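Fructose-bisphosphate aldolase (Plasmodium falciparum, PDB 4TR9) belongs to the class I fructose-bisphosphate aldolases, enzymes built on a TIM barrel, and here forms a four-chain assembly. Local coordinates at residues A[49-55]-A[317-322]; A[70-76]-A[102-108]; A[121-127]-A[165-170]. All coordinates share one frame; numbering follows the deposited sequence.

In the fold
The three contacts lie in one TIM-barrel chain but do not touch one another. Interaction 1 joins segments 262 residues apart, and interactions 2 and 3 fall in series within the loop that it closes. Interactions 1 and 2 have centres 22 Å apart; the centre of interaction 3 is 36 Å from that of interaction 1 and 41 Å from that of interaction 2, which lies across the centre of the chain from it. Interaction 1 is related most directly to the bound N'-[(E)-(2,4-dichlorophenyl)methylidene]-3,4-dihydroxybenzohydrazide (38D): the Arg49 side chain comes within about 6 Å of it, and helix 43-52 also carries Thr45 of the ligand pocket. The Phe70 side chain of interaction 2 is about 11 Å from 38D, while interaction 3 lies beside other subunits.

Interaction 1: residues A[49-55]-A[317-322]; sequences RFDNIKL and LNTWQG
Ile53 and Leu317 form the middle of an apolar contact between the C-terminal ends of helices 43-52 and 310-320, which follow two neighbouring strands of the TIM barrel. Their side chains cross at about a right angle, with Ile53 CD1 3.8 Å from Leu317 CD2. The CG1 branch of Ile53 stands between its backbone N and carbonyl carbon (chi1 58°) and runs on extended, which carries CD1 over the end of the opposing helix, 4.0 Å from Gln321 CA. The other methyl of Leu317, CD1, meets the aliphatic CB of Arg49, whose guanidinium turns outward.

Two rings, Phe50 and Trp320, form the second group together with Leu55. Phe50 CE1 approaches Trp320 CZ3 at 4.1 Å, near the plane of the indole and at its edge, and Leu317 CD2 comes to the edge of the Phe50 ring. Leu55 CD2 lies 3.6 Å above the Phe50 plane, offset toward the rim, and also reaches Trp320 CZ3 at 3.8 Å. Gly322 CA sits over the centre of the indole, 3.3 Å above its plane.

Among the polar atoms, Leu317 O, already bonded by Gln321 N as the helix ends, has Ile53 CG2 3.3 Å away, and Asn318 OD1 is near the same methyl.

Helix 59-70 flanks this packing, with Tyr65 meeting the Trp320 ring and Arg62 touching Phe50. Helix 327-346 adds Val327 and Ala330 against Trp320, while a bound peptide places an aromatic side chain against Arg49, in a cation-pi contact, and against Leu317.

Interaction 2: residues A[70-76]-A[102-108]; sequences FGTKGLG and LLHNENI
Glu106 reaches from the end of helix 99-105 in the TIM barrel to the type II beta turn Thr72 to Leu75, and its carboxylate bridges the backbone N-H of Gly74, in the turn, and of Gly76, just after it. The chain leaves CB with chi1 at -89° and bends again at chi2 (-72°), curling the carboxylate against the turn. OE2 accepts from Gly74 N at 2.7 Å along a nearly straight bond (165° at the hydrogen), and OE1 accepts from Gly76 N at 2.9 Å; both donors stand out of the carboxylate plane. This pair of bonds would hold the group's rotation and probably favours its charged form. Gly74 occupies the third position of the turn with positive phi, as suits glycine.

Two apolar pairs pack nearby. Leu103 CD2 touches CB, CG and CD1 of Phe70, 3.7 Å from CB, and comes obliquely to the ring, which continues toward Leu37 and Ala82 of the barrel strands. At the last position of the turn, Leu75 holds CG anti to its backbone N, and from there CD2 meets Ile108 CD1 at 3.8 Å; Leu334 of helix 327-346 also packs on Leu75. Near Phe70, a single water donates to Phe70 O at 2.8 Å and to Leu102 O at 2.7 Å.

Interaction 3: residues A[121-127]-A[165-170]; sequences IPCTDEE and KPTDLS
The loop of the beta-hairpin 118-120/128-130 meets the N-terminus of helix 168-187 here, with Glu127 of the hairpin set against Thr167, the N-cap residue of the helix. Thr167 OG1 donates to the syn lone pair of Glu127 OE1 at 2.7 Å and weakly caps the helix by accepting from Ser170 N. Glu127 OE2 takes a long, weak bond from Thr167 N and a water at 2.6 Å that also donates to Ser170 OG. Facing the start of a helix, the buried carboxylate is probably stabilised in its charged form.

Lys165, just before the cis peptide bond to Pro166, runs extended beyond CG (chi2 to chi4 near 180°) past Glu127, its CG 3.6 Å from Glu127 OE2, to the inverse gamma turn centred on Asp125. There NZ bonds to Asp125 O at 2.8 Å, in the carbonyl plane, and forms a salt bridge to Asp125 OD2 at 2.9 Å from well above the carboxylate. Lys163 is a second cationic partner of OD2.

Other subunits border the contact: Arg180 of the second packs on Ile121, and Tyr7 of the third bonds through OH to Pro166 O. At the turn Ile121 to Thr124, Leu169 CD2 lies 3.9 Å from Ile121 CG2 and 3.7 Å from Thr124 CG2.

Interaction 1: residues A[49-55]-A[317-322]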
loop_
_atom_site.group_PDB
_atom_site.type_symbol
_atom_site.label_atom_id
_atom_site.label_comp_id
_atom_site.label_asym_id
_atom_site.label_seq_id
_atom_site.Cartn_x
_atom_site.Cartn_y
_atom_site.Cartn_z
ATOM N N ARG A 49 22.762 19.403 28.959
ATOM C CA ARG A 49 23.094 20.780 28.615
ATOM C C ARG A 49 23.668 21.510 29.823
ATOM O O ARG A 49 24.676 22.207 29.717
ATOM C CB ARG A 49 21.861 21.517 28.088
ATOM C CG ARG A 49 21.224 20.849 26.885
ATOM C CD ARG A 49 22.206 20.753 25.732
ATOM N NE ARG A 49 21.857 19.674 24.815
ATOM C CZ ARG A 49 22.419 18.470 24.832
ATOM N NH1 ARG A 49 22.040 17.546 23.960
ATOM N NH2 ARG A 49 23.366 18.191 25.719
ATOM N N PHE A 50 23.022 21.342 30.973
ATOM C CA PHE A 50 23.478 21.978 32.203
ATOM C C PHE A 50 24.814 21.403 32.665
ATOM O O PHE A 50 25.602 22.088 33.317
ATOM C CB PHE A 50 22.429 21.826 33.308
ATOM C CG PHE A 50 21.227 22.713 33.132
ATOM C CD1 PHE A 50 21.231 23.734 32.195
ATOM C CD2 PHE A 50 20.097 22.531 33.912
ATOM C CE1 PHE A 50 20.127 24.553 32.035
ATOM C CE2 PHE A 50 18.990 23.348 33.758
ATOM C CZ PHE A 50 19.007 24.360 32.818
ATOM N N ASP A 51 25.064 20.143 32.320
ATOM C CA ASP A 51 26.309 19.479 32.692
ATOM C C ASP A 51 27.507 20.077 31.962
ATOM O O ASP A 51 28.605 20.153 32.514
ATOM C CB ASP A 51 26.223 17.978 32.404
ATOM C CG ASP A 51 25.187 17.277 33.263
ATOM O OD1 ASP A 51 24.923 17.754 34.386
ATOM O OD2 ASP A 51 24.637 16.250 32.812
ATOM N N ASN A 52 27.291 20.498 30.719
ATOM C CA ASN A 52 28.358 21.071 29.906
ATOM C C ASN A 52 28.838 22.414 30.443
ATOM O O ASN A 52 30.025 22.733 30.368
ATOM C CB ASN A 52 27.896 21.224 28.456
ATOM C CG ASN A 52 27.602 19.892 27.794
ATOM O OD1 ASN A 52 28.163 18.863 28.170
ATOM N ND2 ASN A 52 26.721 19.906 26.801
ATOM N N ILE A 53 27.912 23.199 30.983
ATOM C CA ILE A 53 28.254 24.492 31.561
ATOM C C ILE A 53 28.420 24.386 33.072
ATOM O O ILE A 53 28.461 25.399 33.771
ATOM C CB ILE A 53 27.188 25.557 31.245
ATOM C CG1 ILE A 53 25.818 25.109 31.758
ATOM C CG2 ILE A 53 27.142 25.834 29.750
ATOM C CD1 ILE A 53 24.716 26.117 31.518
ATOM N N LYS A 54 28.517 23.150 33.559
ATOM C CA LYS A 54 28.687 22.869 34.984
ATOM C C LYS A 54 27.577 23.514 35.808
ATOM O O LYS A 54 27.798 24.501 36.509
ATOM C CB LYS A 54 30.060 23.342 35.473
ATOM C CG LYS A 54 31.183 22.332 35.265
ATOM C CD LYS A 54 31.487 22.112 33.790
ATOM C CE LYS A 54 32.367 20.892 33.585
ATOM N NZ LYS A 54 32.619 20.631 32.141
ATOM N N LEU A 55 26.384 22.941 35.710
ATOM C CA LEU A 55 25.211 23.475 36.386
ATOM C C LEU A 55 24.303 22.340 36.839
ATOM O O LEU A 55 24.058 21.395 36.088
ATOM C CB LEU A 55 24.455 24.430 35.460
ATOM C CG LEU A 55 23.159 25.044 35.991
ATOM C CD1 LEU A 55 23.434 25.903 37.215
ATOM C CD2 LEU A 55 22.473 25.854 34.901
ATOM N N LEU A 317 23.765 29.226 26.444
ATOM C CA LEU A 317 24.099 28.472 27.646
ATOM C C LEU A 317 25.540 28.720 28.084
ATOM O O LEU A 317 25.822 28.838 29.276
ATOM C CB LEU A 317 23.870 26.978 27.413
ATOM C CG LEU A 317 22.419 26.495 27.426
ATOM C CD1 LEU A 317 22.276 25.200 26.646
ATOM C CD2 LEU A 317 21.946 26.306 28.858
ATOM N N ASN A 318 26.446 28.799 27.114
ATOM C CA ASN A 318 27.855 29.043 27.400
ATOM C C ASN A 318 28.087 30.428 27.992
ATOM O O ASN A 318 28.980 30.619 28.818
ATOM C CB ASN A 318 28.696 28.875 26.134
ATOM C CG ASN A 318 28.705 27.448 25.624
ATOM O OD1 ASN A 318 28.690 26.499 26.407
ATOM N ND2 ASN A 318 28.730 27.291 24.307
ATOM N N THR A 319 27.280 31.391 27.563
ATOM C CA THR A 319 27.395 32.759 28.050
ATOM C C THR A 319 26.743 32.904 29.422
ATOM O O THR A 319 27.283 33.557 30.315
ATOM C CB THR A 319 26.753 33.759 27.071
ATOM O OG1 THR A 319 27.341 33.605 25.774
ATOM C CG2 THR A 319 26.959 35.187 27.547
ATOM N N TRP A 320 25.582 32.278 29.581
ATOM C CA TRP A 320 24.818 32.360 30.820
ATOM C C TRP A 320 25.519 31.645 31.974
ATOM O O TRP A 320 25.782 32.248 33.015
ATOM C CB TRP A 320 23.419 31.778 30.606
ATOM C CG TRP A 320 22.565 31.769 31.831
ATOM C CD1 TRP A 320 22.317 32.818 32.667
ATOM C CD2 TRP A 320 21.822 30.658 32.349
ATOM N NE1 TRP A 320 21.473 32.427 33.678
ATOM C CE2 TRP A 320 21.154 31.106 33.505
ATOM C CE3 TRP A 320 21.662 29.328 31.948
ATOM C CZ2 TRP A 320 20.340 30.271 34.267
ATOM C CZ3 TRP A 320 20.853 28.501 32.705
ATOM C CH2 TRP A 320 20.202 28.975 33.852
ATOM N N GLN A 321 25.815 30.362 31.776
ATOM C CA GLN A 321 26.487 29.533 32.779
ATOM C C GLN A 321 25.759 29.512 34.123
ATOM O O GLN A 321 26.389 29.413 35.176
ATOM C CB GLN A 321 27.931 30.000 32.984
ATOM C CG GLN A 321 28.887 29.560 31.888
ATOM C CD GLN A 321 30.321 29.964 32.172
ATOM O OE1 GLN A 321 30.577 30.877 32.957
ATOM N NE2 GLN A 321 31.265 29.280 31.536
ATOM N N GLY A 322 24.434 29.606 34.078
ATOM C CA GLY A 322 23.620 29.510 35.276
ATOM C C GLY A 322 23.794 30.653 36.259
ATOM O O GLY A 322 23.473 30.514 37.439
#

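Interaction 2: residues A[70-76]-A[102-108]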
loop_
_atom_site.group_PDB
_atom_site.type_symbol
_atom_site.label_atom_id
_atom_site.label_comp_id
_atom_site.label_asym_id
_atom_site.label_seq_id
_atom_site.Cartn_x
_atom_site.Cartn_y
_atom_site.Cartn_z
ATOM N N PHE A 70 12.516 33.098 27.026
ATOM C CA PHE A 70 11.202 33.630 26.685
ATOM C C PHE A 70 11.023 35.060 27.184
ATOM O O PHE A 70 10.156 35.789 26.702
ATOM C CB PHE A 70 10.101 32.732 27.257
ATOM C CG PHE A 70 10.264 31.276 26.910
ATOM C CD1 PHE A 70 10.873 30.893 25.725
ATOM C CD2 PHE A 70 9.811 30.292 27.772
ATOM C CE1 PHE A 70 11.030 29.559 25.409
ATOM C CE2 PHE A 70 9.964 28.955 27.459
ATOM C CZ PHE A 70 10.576 28.590 26.277
ATOM N N GLY A 71 11.848 35.457 28.147
ATOM C CA GLY A 71 11.775 36.795 28.705
ATOM C C GLY A 71 12.636 37.787 27.947
ATOM O O GLY A 71 12.796 38.931 28.369
ATOM N N THR A 72 13.190 37.344 26.823
ATOM C CA THR A 72 14.048 38.192 26.005
ATOM C C THR A 72 13.241 39.257 25.269
ATOM O O THR A 72 12.450 38.945 24.378
ATOM C CB THR A 72 14.842 37.366 24.978
ATOM O OG1 THR A 72 15.654 36.404 25.662
ATOM C CG2 THR A 72 15.732 38.269 24.143
ATOM N N LYS A 73 13.449 40.514 25.648
ATOM C CA LYS A 73 12.740 41.628 25.032
ATOM C C LYS A 73 13.176 41.830 23.584
ATOM O O LYS A 73 14.331 42.160 23.313
ATOM C CB LYS A 73 12.963 42.912 25.837
ATOM C CG LYS A 73 12.339 42.885 27.226
ATOM C CD LYS A 73 12.641 44.158 28.005
ATOM C CE LYS A 73 14.099 44.222 28.433
ATOM N NZ LYS A 73 14.443 43.150 29.409
ATOM N N GLY A 74 12.245 41.623 22.657
ATOM C CA GLY A 74 12.516 41.815 21.245
ATOM C C GLY A 74 12.713 40.515 20.489
ATOM O O GLY A 74 13.094 40.519 19.319
ATOM N N LEU A 75 12.446 39.398 21.160
ATOM C CA LEU A 75 12.616 38.080 20.557
ATOM C C LEU A 75 11.546 37.808 19.505
ATOM O O LEU A 75 11.755 37.022 18.580
ATOM C CB LEU A 75 12.582 36.993 21.635
ATOM C CG LEU A 75 12.904 35.568 21.179
ATOM C CD1 LEU A 75 14.344 35.473 20.696
ATOM C CD2 LEU A 75 12.637 34.567 22.292
ATOM N N GLY A 76 10.400 38.467 19.649
ATOM C CA GLY A 76 9.271 38.250 18.763
ATOM C C GLY A 76 9.497 38.714 17.338
ATOM O O GLY A 76 8.734 38.366 16.437
ATOM N N LEU A 102 4.927 35.157 29.127
ATOM C CA LEU A 102 6.136 35.768 28.586
ATOM C C LEU A 102 6.133 35.698 27.062
ATOM O O LEU A 102 6.635 36.596 26.387
ATOM C CB LEU A 102 7.386 35.082 29.140
ATOM C CG LEU A 102 7.604 35.153 30.653
ATOM C CD1 LEU A 102 8.891 34.440 31.041
ATOM C CD2 LEU A 102 7.623 36.598 31.128
ATOM N N LEU A 103 5.561 34.623 26.528
ATOM C CA LEU A 103 5.469 34.440 25.086
ATOM C C LEU A 103 4.355 35.296 24.495
ATOM O O LEU A 103 4.481 35.816 23.386
ATOM C CB LEU A 103 5.235 32.966 24.748
ATOM C CG LEU A 103 6.325 31.990 25.195
ATOM C CD1 LEU A 103 5.937 30.562 24.848
ATOM C CD2 LEU A 103 7.661 32.354 24.567
ATOM N N HIS A 104 3.264 35.435 25.243
ATOM C CA HIS A 104 2.122 36.231 24.804
ATOM C C HIS A 104 2.491 37.701 24.643
ATOM O O HIS A 104 2.023 38.370 23.722
ATOM C CB HIS A 104 0.961 36.092 25.792
ATOM C CG HIS A 104 0.258 34.773 25.718
ATOM N ND1 HIS A 104 -0.731 34.405 26.605
ATOM C CD2 HIS A 104 0.395 33.736 24.857
ATOM C CE1 HIS A 104 -1.171 33.198 26.297
ATOM N NE2 HIS A 104 -0.504 32.769 25.240
ATOM N N ASN A 105 3.332 38.197 25.543
ATOM C CA ASN A 105 3.751 39.593 25.507
ATOM C C ASN A 105 4.705 39.876 24.352
ATOM O O ASN A 105 4.834 41.017 23.908
ATOM C CB ASN A 105 4.407 39.984 26.833
ATOM C CG ASN A 105 3.466 39.838 28.013
ATOM O OD1 ASN A 105 2.250 39.959 27.873
ATOM N ND2 ASN A 105 4.028 39.576 29.189
ATOM N N GLU A 106 5.367 38.833 23.865
ATOM C CA GLU A 106 6.337 38.986 22.789
ATOM C C GLU A 106 5.826 38.447 21.457
ATOM O O GLU A 106 6.619 38.147 20.564
ATOM C CB GLU A 106 7.649 38.290 23.158
ATOM C CG GLU A 106 8.627 39.172 23.915
ATOM C CD GLU A 106 9.259 40.230 23.030
ATOM O OE1 GLU A 106 9.235 40.066 21.792
ATOM O OE2 GLU A 106 9.780 41.226 23.574
ATOM N N ASN A 107 4.505 38.328 21.333
ATOM C CA ASN A 107 3.866 37.872 20.098
ATOM C C ASN A 107 4.344 36.478 19.686
ATOM O O ASN A 107 4.365 36.137 18.503
ATOM C CB ASN A 107 4.118 38.882 18.970
ATOM C CG ASN A 107 3.204 38.674 17.774
ATOM O OD1 ASN A 107 2.111 38.120 17.899
ATOM N ND2 ASN A 107 3.654 39.113 16.603
ATOM N N ILE A 108 4.728 35.672 20.670
ATOM C CA ILE A 108 5.233 34.331 20.402
ATOM C C ILE A 108 4.184 33.269 20.723
ATOM O O ILE A 108 3.644 33.228 21.829
ATOM C CB ILE A 108 6.516 34.041 21.203
ATOM C CG1 ILE A 108 7.599 35.067 20.861
ATOM C CG2 ILE A 108 7.014 32.632 20.922
ATOM C CD1 ILE A 108 8.905 34.846 21.592
HETATM O O HOH W 1 8.782 38.158 27.042
#

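Interaction 3: residues A[121-127]-A[165-170]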
loop_
_atom_site.group_PDB
_atom_site.type_symbol
_atom_site.label_atom_id
_atom_site.label_comp_id
_atom_site.label_asym_id
_atom_site.label_seq_id
_atom_site.Cartn_x
_atom_site.Cartn_y
_atom_site.Cartn_z
ATOM N N ILE A 121 11.626 -0.948 17.355
ATOM C CA ILE A 121 10.666 -1.770 16.634
ATOM C C ILE A 121 11.144 -3.215 16.611
ATOM O O ILE A 121 12.274 -3.487 16.205
ATOM C CB ILE A 121 10.460 -1.286 15.186
ATOM C CG1 ILE A 121 9.969 0.161 15.165
ATOM C CG2 ILE A 121 9.477 -2.189 14.456
ATOM C CD1 ILE A 121 9.759 0.710 13.769
ATOM N N PRO A 122 10.290 -4.145 17.061
ATOM C CA PRO A 122 10.608 -5.575 17.003
ATOM C C PRO A 122 10.918 -6.025 15.579
ATOM O O PRO A 122 10.397 -5.436 14.629
ATOM C CB PRO A 122 9.331 -6.240 17.523
ATOM C CG PRO A 122 8.698 -5.205 18.386
ATOM C CD PRO A 122 8.999 -3.893 17.724
ATOM N N CYS A 123 11.769 -7.039 15.447
ATOM C CA CYS A 123 12.164 -7.587 14.149
ATOM C C CYS A 123 12.897 -6.563 13.285
ATOM O O CYS A 123 12.899 -6.661 12.059
ATOM C CB CYS A 123 10.942 -8.127 13.400
ATOM S SG CYS A 123 9.987 -9.342 14.335
ATOM N N THR A 124 13.511 -5.577 13.932
ATOM C CA THR A 124 14.356 -4.611 13.238
ATOM C C THR A 124 15.667 -4.439 13.992
ATOM O O THR A 124 15.791 -4.869 15.138
ATOM C CB THR A 124 13.673 -3.233 13.090
ATOM O OG1 THR A 124 13.422 -2.676 14.387
ATOM C CG2 THR A 124 12.363 -3.355 12.327
ATOM N N ASP A 125 16.643 -3.810 13.347
ATOM C CA ASP A 125 17.933 -3.572 13.981
ATOM C C ASP A 125 17.919 -2.251 14.741
ATOM O O ASP A 125 18.506 -1.263 14.302
ATOM C CB ASP A 125 19.055 -3.581 12.942
ATOM C CG ASP A 125 20.431 -3.473 13.570
ATOM O OD1 ASP A 125 20.598 -3.926 14.722
ATOM O OD2 ASP A 125 21.345 -2.935 12.912
ATOM N N GLU A 126 17.230 -2.251 15.880
ATOM C CA GLU A 126 17.141 -1.088 16.760
ATOM C C GLU A 126 16.612 0.164 16.060
ATOM O O GLU A 126 16.991 1.282 16.408
ATOM C CB GLU A 126 18.507 -0.787 17.385
ATOM C CG GLU A 126 19.035 -1.890 18.287
ATOM C CD GLU A 126 20.365 -1.536 18.923
ATOM O OE1 GLU A 126 20.916 -0.464 18.596
ATOM O OE2 GLU A 126 20.860 -2.330 19.750
ATOM N N GLU A 127 15.739 -0.024 15.075
ATOM C CA GLU A 127 15.079 1.107 14.435
ATOM C C GLU A 127 13.929 1.585 15.317
ATOM O O GLU A 127 13.141 0.781 15.813
ATOM C CB GLU A 127 14.585 0.734 13.037
ATOM C CG GLU A 127 15.712 0.446 12.056
ATOM C CD GLU A 127 15.227 0.312 10.627
ATOM O OE1 GLU A 127 14.493 -0.654 10.331
ATOM O OE2 GLU A 127 15.577 1.179 9.798
ATOM N N LYS A 165 18.943 0.310 5.862
ATOM C CA LYS A 165 18.213 1.286 6.663
ATOM C C LYS A 165 18.055 2.605 5.911
ATOM O O LYS A 165 18.992 3.066 5.259
ATOM C CB LYS A 165 18.922 1.523 7.998
ATOM C CG LYS A 165 18.988 0.306 8.902
ATOM C CD LYS A 165 19.645 0.652 10.228
ATOM C CE LYS A 165 19.728 -0.560 11.136
ATOM N NZ LYS A 165 20.352 -0.232 12.447
ATOM N N PRO A 166 16.865 3.224 6.004
ATOM C CA PRO A 166 15.707 2.727 6.755
ATOM C C PRO A 166 14.889 1.695 5.982
ATOM O O PRO A 166 14.636 1.871 4.789
ATOM C CB PRO A 166 14.888 3.994 6.997
ATOM C CG PRO A 166 15.183 4.843 5.812
ATOM C CD PRO A 166 16.618 4.562 5.439
ATOM N N THR A 167 14.483 0.627 6.663
ATOM C CA THR A 167 13.667 -0.412 6.048
ATOM C C THR A 167 12.230 0.066 5.872
ATOM O O THR A 167 11.829 1.068 6.462
ATOM C CB THR A 167 13.671 -1.704 6.886
ATOM O OG1 THR A 167 13.068 -1.450 8.159
ATOM C CG2 THR A 167 15.094 -2.201 7.092
ATOM N N ASP A 168 11.462 -0.660 5.064
ATOM C CA ASP A 168 10.071 -0.304 4.792
ATOM C C ASP A 168 9.228 -0.288 6.062
ATOM O O ASP A 168 8.343 0.554 6.216
ATOM C CB ASP A 168 9.459 -1.274 3.780
ATOM C CG ASP A 168 10.109 -1.178 2.415
ATOM O OD1 ASP A 168 10.573 -0.077 2.050
ATOM O OD2 ASP A 168 10.154 -2.205 1.706
ATOM N N LEU A 169 9.501 -1.224 6.965
ATOM C CA LEU A 169 8.795 -1.283 8.237
ATOM C C LEU A 169 9.079 -0.032 9.062
ATOM O O LEU A 169 8.181 0.524 9.695
ATOM C CB LEU A 169 9.191 -2.540 9.017
ATOM C CG LEU A 169 8.572 -2.718 10.405
ATOM C CD1 LEU A 169 7.055 -2.626 10.335
ATOM C CD2 LEU A 169 9.000 -4.044 11.014
ATOM N N SER A 170 10.332 0.411 9.042
ATOM C CA SER A 170 10.733 1.611 9.764
ATOM C C SER A 170 10.079 2.855 9.176
ATOM O O SER A 170 9.601 3.722 9.909
ATOM C CB SER A 170 12.254 1.765 9.742
ATOM O OG SER A 170 12.650 2.998 10.317
HETATM O O HOH W 2 15.449 3.666 10.423
#